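Side-chain contacts in leucine-rich repeat protein TpLRR (Treponema pallidum, PDB 6MLX), which is of unknown function but, as a secreted, probably periplasmic leucine-rich repeat protein, may serve in binding other molecules: residues F11-T16 / S38-L43; I22-Y27 / V34-Q39. All blocks are in the same frame, centred on the assembly; numbering follows the deposited sequence.

Contact 1 of 2, residues F11-T16 / S38-L43; sequences FQYGLT and SQIDGL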
loop_
_atom_site.group_PDB
_atom_site.type_symbol
_atom_site.label_atom_id
_atom_site.label_comp_id
_atom_site.label_asym_id
_atom_site.label_seq_id
_atom_site.Cartn_x
_atom_site.Cartn_y
_atom_site.Cartn_z
ATOM N N PHE A 11 -12.294 18.499 6.890
ATOM C CA PHE A 11 -11.834 17.348 7.669
ATOM C C PHE A 11 -12.300 17.418 9.117
ATOM O O PHE A 11 -12.310 18.490 9.729
ATOM C CB PHE A 11 -10.297 17.232 7.688
ATOM C CG PHE A 11 -9.683 17.270 6.342
ATOM C CD1 PHE A 11 -9.537 16.109 5.601
ATOM C CD2 PHE A 11 -9.281 18.480 5.791
ATOM C CE1 PHE A 11 -8.987 16.149 4.343
ATOM C CE2 PHE A 11 -8.732 18.533 4.533
ATOM C CZ PHE A 11 -8.578 17.359 3.806
ATOM N N GLN A 12 -12.659 16.256 9.661
ATOM C CA GLN A 12 -12.693 16.030 11.093
ATOM C C GLN A 12 -11.351 15.456 11.526
ATOM O O GLN A 12 -10.758 14.628 10.816
ATOM C CB GLN A 12 -13.824 15.069 11.468
ATOM C CG GLN A 12 -15.176 15.539 10.974
ATOM C CD GLN A 12 -16.320 14.665 11.429
ATOM O OE1 GLN A 12 -16.131 13.519 11.858
ATOM N NE2 GLN A 12 -17.526 15.208 11.345
ATOM N N TYR A 13 -10.893 15.883 12.706
ATOM C CA TYR A 13 -9.561 15.553 13.199
ATOM C C TYR A 13 -9.549 15.557 14.717
ATOM O O TYR A 13 -10.415 16.148 15.369
ATOM C CB TYR A 13 -8.500 16.549 12.702
ATOM C CG TYR A 13 -8.798 17.986 13.074
ATOM C CD1 TYR A 13 -8.308 18.546 14.248
ATOM C CD2 TYR A 13 -9.572 18.780 12.246
ATOM C CE1 TYR A 13 -8.594 19.875 14.584
ATOM C CE2 TYR A 13 -9.859 20.092 12.567
ATOM C CZ TYR A 13 -9.369 20.635 13.739
ATOM O OH TYR A 13 -9.669 21.947 14.042
ATOM N N GLY A 14 -8.533 14.887 15.269
ATOM C CA GLY A 14 -8.227 14.970 16.680
ATOM C C GLY A 14 -6.768 15.327 16.898
ATOM O O GLY A 14 -6.000 15.521 15.948
ATOM N N LEU A 15 -6.413 15.437 18.174
ATOM C CA LEU A 15 -5.027 15.599 18.581
ATOM C C LEU A 15 -4.376 14.230 18.735
ATOM O O LEU A 15 -5.041 13.221 19.012
ATOM C CB LEU A 15 -4.913 16.376 19.904
ATOM C CG LEU A 15 -4.823 17.908 19.875
ATOM C CD1 LEU A 15 -4.349 18.478 21.217
ATOM C CD2 LEU A 15 -3.903 18.390 18.761
ATOM N N THR A 16 -3.060 14.201 18.522
ATOM C CA THR A 16 -2.264 13.037 18.858
ATOM C C THR A 16 -2.041 12.978 20.377
ATOM O O THR A 16 -2.109 14.008 21.058
ATOM C CB THR A 16 -0.932 13.108 18.129
ATOM O OG1 THR A 16 -0.252 11.848 18.245
ATOM C CG2 THR A 16 -0.054 14.224 18.716
ATOM N N SER A 38 -0.540 20.302 5.459
ATOM C CA SER A 38 0.594 19.880 6.266
ATOM C C SER A 38 0.412 20.227 7.732
ATOM O O SER A 38 1.107 19.658 8.580
ATOM C CB SER A 38 1.867 20.524 5.732
ATOM O OG SER A 38 1.657 21.916 5.591
ATOM N N GLN A 39 -0.495 21.152 8.044
ATOM C CA GLN A 39 -0.728 21.560 9.422
ATOM C C GLN A 39 -2.176 22.017 9.595
ATOM O O GLN A 39 -2.822 22.472 8.643
ATOM C CB GLN A 39 0.249 22.681 9.844
ATOM C CG GLN A 39 0.195 23.944 8.992
ATOM C CD GLN A 39 -0.922 24.896 9.418
ATOM O OE1 GLN A 39 -1.355 24.884 10.573
ATOM N NE2 GLN A 39 -1.398 25.719 8.478
ATOM N N ILE A 40 -2.686 21.877 10.816
ATOM C CA ILE A 40 -3.939 22.509 11.216
ATOM C C ILE A 40 -3.663 23.359 12.443
ATOM O O ILE A 40 -3.180 22.849 13.463
ATOM C CB ILE A 40 -5.057 21.497 11.505
ATOM C CG1 ILE A 40 -5.651 20.984 10.198
ATOM C CG2 ILE A 40 -6.172 22.150 12.329
ATOM C CD1 ILE A 40 -6.872 20.133 10.404
ATOM N N ASP A 41 -3.969 24.653 12.341
ATOM C CA ASP A 41 -3.790 25.615 13.426
ATOM C C ASP A 41 -2.440 25.437 14.110
ATOM O O ASP A 41 -2.332 25.298 15.328
ATOM C CB ASP A 41 -4.961 25.527 14.403
ATOM C CG ASP A 41 -6.231 26.062 13.783
ATOM O OD1 ASP A 41 -6.173 27.181 13.214
ATOM O OD2 ASP A 41 -7.266 25.359 13.795
ATOM N N GLY A 42 -1.393 25.435 13.286
ATOM C CA GLY A 42 -0.039 25.376 13.775
ATOM C C GLY A 42 0.410 24.025 14.265
ATOM O O GLY A 42 1.505 23.925 14.826
ATOM N N LEU A 43 -0.396 22.980 14.096
ATOM C CA LEU A 43 0.157 21.670 14.416
ATOM C C LEU A 43 0.298 20.834 13.150
ATOM O O LEU A 43 -0.547 20.927 12.250
ATOM C CB LEU A 43 -0.704 20.918 15.428
ATOM C CG LEU A 43 -0.512 21.455 16.841
ATOM C CD1 LEU A 43 -1.109 20.499 17.872
ATOM C CD2 LEU A 43 0.977 21.731 17.113
#
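This is a small apolar surface contact at the N-terminal end of the solenoid, between the edge strand 11-15 and the hairpin turn that follows strand 39-40. Tyr13 and Ile40 carry most of it. The ethyl arm of Ile40 lies over one face of the Tyr13 ring in a CH-pi contact. Its CD1 sits 3.8 Å from the ring centroid of Tyr13, 23° off the ring normal, and displaced toward the CD2-CE2 side. Ile40 CD1 comes within 3.5 Å of Tyr13 CD2. The second branch of Ile40 reaches the far end of the same ring, with CG2 3.8 Å from Tyr13 CZ. With chi1 at 57°, the Tyr13 ring is folded over its own backbone, its face turned to Ile40. The turn itself is type I', from Ile40 to Leu43, and makes a tight two-residue beta hairpin. Ile40 N and Leu43 O, and Leu43 N and Ile40 O, are paired across it. Gln39 braces the turn from its own strand: its OE1 accepts a hydrogen bond of 2.8 Å from Gly42 N. Beyond the turn, the side chains of Leu15 and Leu43 run nearly perpendicular. They meet through one methyl each, Leu15 CD2 and Leu43 CD1, 3.6 Å apart. Ile22 of the neighbouring strand 22-27 touches Tyr13, Leu15, Ile40 and Leu43.

Contact 2 of 2, residues I22-Y27 / V34-Q39; sequences IIITRY and VVLPSQ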
loop_
_atom_site.group_PDB
_atom_site.type_symbol
_atom_site.label_atom_id
_atom_site.label_comp_id
_atom_site.label_asym_id
_atom_site.label_seq_id
_atom_site.Cartn_x
_atom_site.Cartn_y
_atom_site.Cartn_z
ATOM N N ILE A 22 -1.775 16.580 14.485
ATOM C CA ILE A 22 -3.174 16.405 14.107
ATOM C C ILE A 22 -3.332 15.048 13.432
ATOM O O ILE A 22 -2.555 14.703 12.528
ATOM C CB ILE A 22 -3.636 17.542 13.172
ATOM C CG1 ILE A 22 -3.492 18.907 13.858
ATOM C CG2 ILE A 22 -5.076 17.334 12.711
ATOM C CD1 ILE A 22 -4.228 19.001 15.177
ATOM N N ILE A 23 -4.321 14.274 13.883
ATOM C CA ILE A 23 -4.743 13.025 13.258
ATOM C C ILE A 23 -6.021 13.303 12.477
ATOM O O ILE A 23 -7.017 13.747 13.058
ATOM C CB ILE A 23 -4.991 11.934 14.307
ATOM C CG1 ILE A 23 -3.710 11.647 15.104
ATOM C CG2 ILE A 23 -5.624 10.677 13.646
ATOM C CD1 ILE A 23 -3.911 10.789 16.351
ATOM N N ILE A 24 -6.008 13.045 11.172
ATOM C CA ILE A 24 -7.194 13.275 10.347
ATOM C C ILE A 24 -8.100 12.052 10.446
ATOM O O ILE A 24 -7.701 10.938 10.091
ATOM C CB ILE A 24 -6.816 13.564 8.889
ATOM C CG1 ILE A 24 -5.945 14.811 8.795
ATOM C CG2 ILE A 24 -8.068 13.751 8.035
ATOM C CD1 ILE A 24 -6.651 16.087 9.169
ATOM N N THR A 25 -9.319 12.256 10.947
ATOM C CA THR A 25 -10.238 11.156 11.187
ATOM C C THR A 25 -11.309 11.027 10.115
ATOM O O THR A 25 -11.857 9.932 9.946
ATOM C CB THR A 25 -10.911 11.306 12.559
ATOM O OG1 THR A 25 -11.654 12.531 12.594
ATOM C CG2 THR A 25 -9.868 11.345 13.643
ATOM N N ARG A 26 -11.628 12.096 9.394
ATOM C CA ARG A 26 -12.604 11.932 8.326
ATOM C C ARG A 26 -12.440 13.068 7.322
ATOM O O ARG A 26 -12.177 14.215 7.695
ATOM C CB ARG A 26 -14.040 11.871 8.882
ATOM C CG ARG A 26 -15.126 11.562 7.855
ATOM C CD ARG A 26 -14.923 10.151 7.219
ATOM N NE ARG A 26 -16.152 9.624 6.613
ATOM C CZ ARG A 26 -16.198 8.830 5.540
ATOM N NH1 ARG A 26 -15.096 8.467 4.907
ATOM N NH2 ARG A 26 -17.369 8.405 5.085
ATOM N N TYR A 27 -12.555 12.723 6.044
ATOM C CA TYR A 27 -12.709 13.703 4.985
ATOM C C TYR A 27 -14.195 13.826 4.688
ATOM O O TYR A 27 -14.860 12.821 4.411
ATOM C CB TYR A 27 -11.924 13.298 3.742
ATOM C CG TYR A 27 -12.233 14.140 2.522
ATOM C CD1 TYR A 27 -12.012 15.511 2.522
ATOM C CD2 TYR A 27 -12.729 13.554 1.366
ATOM C CE1 TYR A 27 -12.283 16.279 1.405
ATOM C CE2 TYR A 27 -13.010 14.302 0.247
ATOM C CZ TYR A 27 -12.788 15.664 0.268
ATOM O OH TYR A 27 -13.065 16.391 -0.858
ATOM N N VAL A 34 -7.901 16.104 -3.164
ATOM C CA VAL A 34 -7.596 16.585 -1.825
ATOM C C VAL A 34 -6.088 16.770 -1.745
ATOM O O VAL A 34 -5.327 15.895 -2.181
ATOM C CB VAL A 34 -8.100 15.599 -0.752
ATOM C CG1 VAL A 34 -7.510 15.903 0.628
ATOM C CG2 VAL A 34 -9.606 15.623 -0.703
ATOM N N VAL A 35 -5.663 17.936 -1.276
ATOM C CA VAL A 35 -4.293 18.160 -0.841
ATOM C C VAL A 35 -4.376 18.311 0.671
ATOM O O VAL A 35 -4.763 19.368 1.183
ATOM C CB VAL A 35 -3.652 19.386 -1.496
ATOM C CG1 VAL A 35 -2.242 19.583 -0.948
ATOM C CG2 VAL A 35 -3.630 19.241 -3.012
ATOM N N LEU A 36 -4.052 17.237 1.379
ATOM C CA LEU A 36 -4.117 17.240 2.828
ATOM C C LEU A 36 -3.197 18.315 3.395
ATOM O O LEU A 36 -1.989 18.313 3.092
ATOM C CB LEU A 36 -3.700 15.881 3.371
ATOM C CG LEU A 36 -4.090 15.679 4.820
ATOM C CD1 LEU A 36 -5.593 15.527 4.851
ATOM C CD2 LEU A 36 -3.383 14.461 5.409
ATOM N N PRO A 37 -3.710 19.229 4.229
ATOM C CA PRO A 37 -2.854 20.286 4.782
ATOM C C PRO A 37 -1.715 19.698 5.600
ATOM O O PRO A 37 -1.881 18.723 6.332
ATOM C CB PRO A 37 -3.815 21.101 5.663
ATOM C CG PRO A 37 -4.883 20.109 6.066
ATOM C CD PRO A 37 -5.068 19.258 4.812
ATOM N N SER A 38 -0.540 20.302 5.459
ATOM C CA SER A 38 0.594 19.880 6.266
ATOM C C SER A 38 0.412 20.227 7.732
ATOM O O SER A 38 1.107 19.658 8.580
ATOM C CB SER A 38 1.867 20.524 5.732
ATOM O OG SER A 38 1.657 21.916 5.591
ATOM N N GLN A 39 -0.495 21.152 8.044
ATOM C CA GLN A 39 -0.728 21.560 9.422
ATOM C C GLN A 39 -2.176 22.017 9.595
ATOM O O GLN A 39 -2.822 22.472 8.643
ATOM C CB GLN A 39 0.249 22.681 9.844
ATOM C CG GLN A 39 0.195 23.944 8.992
ATOM C CD GLN A 39 -0.922 24.896 9.418
ATOM O OE1 GLN A 39 -1.355 24.884 10.573
ATOM N NE2 GLN A 39 -1.398 25.719 8.478
#
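Strand 22-27 and the segment 34-39 face each other across the solenoid interior, with Ile24 CA 9.0 Å from Leu36 CA and Tyr27 CA equally far from Val34 CA. Strand 22-27 and strand 33-35 belong to different sheets of the leucine-rich repeat fold, and side chains bridge the gap between them. Strand 22-27 carries a classic beta bulge, with Thr25 and Arg26 set opposite the single residue Gln12 of strand 11-15. All four touching residues are buried. The side chains of Ile24 and Leu36 lie antiparallel, passing side by side. They meet where Ile24 CG1 comes 4.0 Å from Leu36 CD1. Phe11 and Val45 also touch both of these side chains. Phe11 and Phe53 each meet the Tyr27 ring as well, so Tyr27 stands in an aromatic group. Its hydroxyl is hydrogen-bonded to Gly31 N, which ties down the outer end of the ring. A chi1 of 170° swings the Tyr27 ring away from its backbone N and puts one face against Val34. One methyl of Val34 makes a CH-pi contact over that face. Val34 CG2 lies 3.6 Å from the Tyr27 centroid, 26° off the normal, shifted toward the hydroxyl end, and its nearest ring atom is Tyr27 CZ at 3.3 Å.

From the N terminus, the chain runs along strand 11-15, turns back as strand 22-27, passes through strand 33-35 and reaches the hairpin of strands 39-40 and 43-48. Contact 2 closes the shorter loop, between 22-27 and 34-39. Contact 1 closes the longer one, between 11-16 and 38-43. The shorter loop nests inside the longer, and the two share Ser38 and Gln39. Strands 11-15 and 22-27 are antiparallel neighbours, joined by backbone hydrogen bonds, such as that between Gln12 and Thr25. Contact 2 ties their sheet to the parallel sheet that begins at 33-35. Contact 1 stays within one sheet: it reaches over strand 22-27, from its antiparallel neighbour 11-15 to the hairpin of its parallel neighbour 43-48.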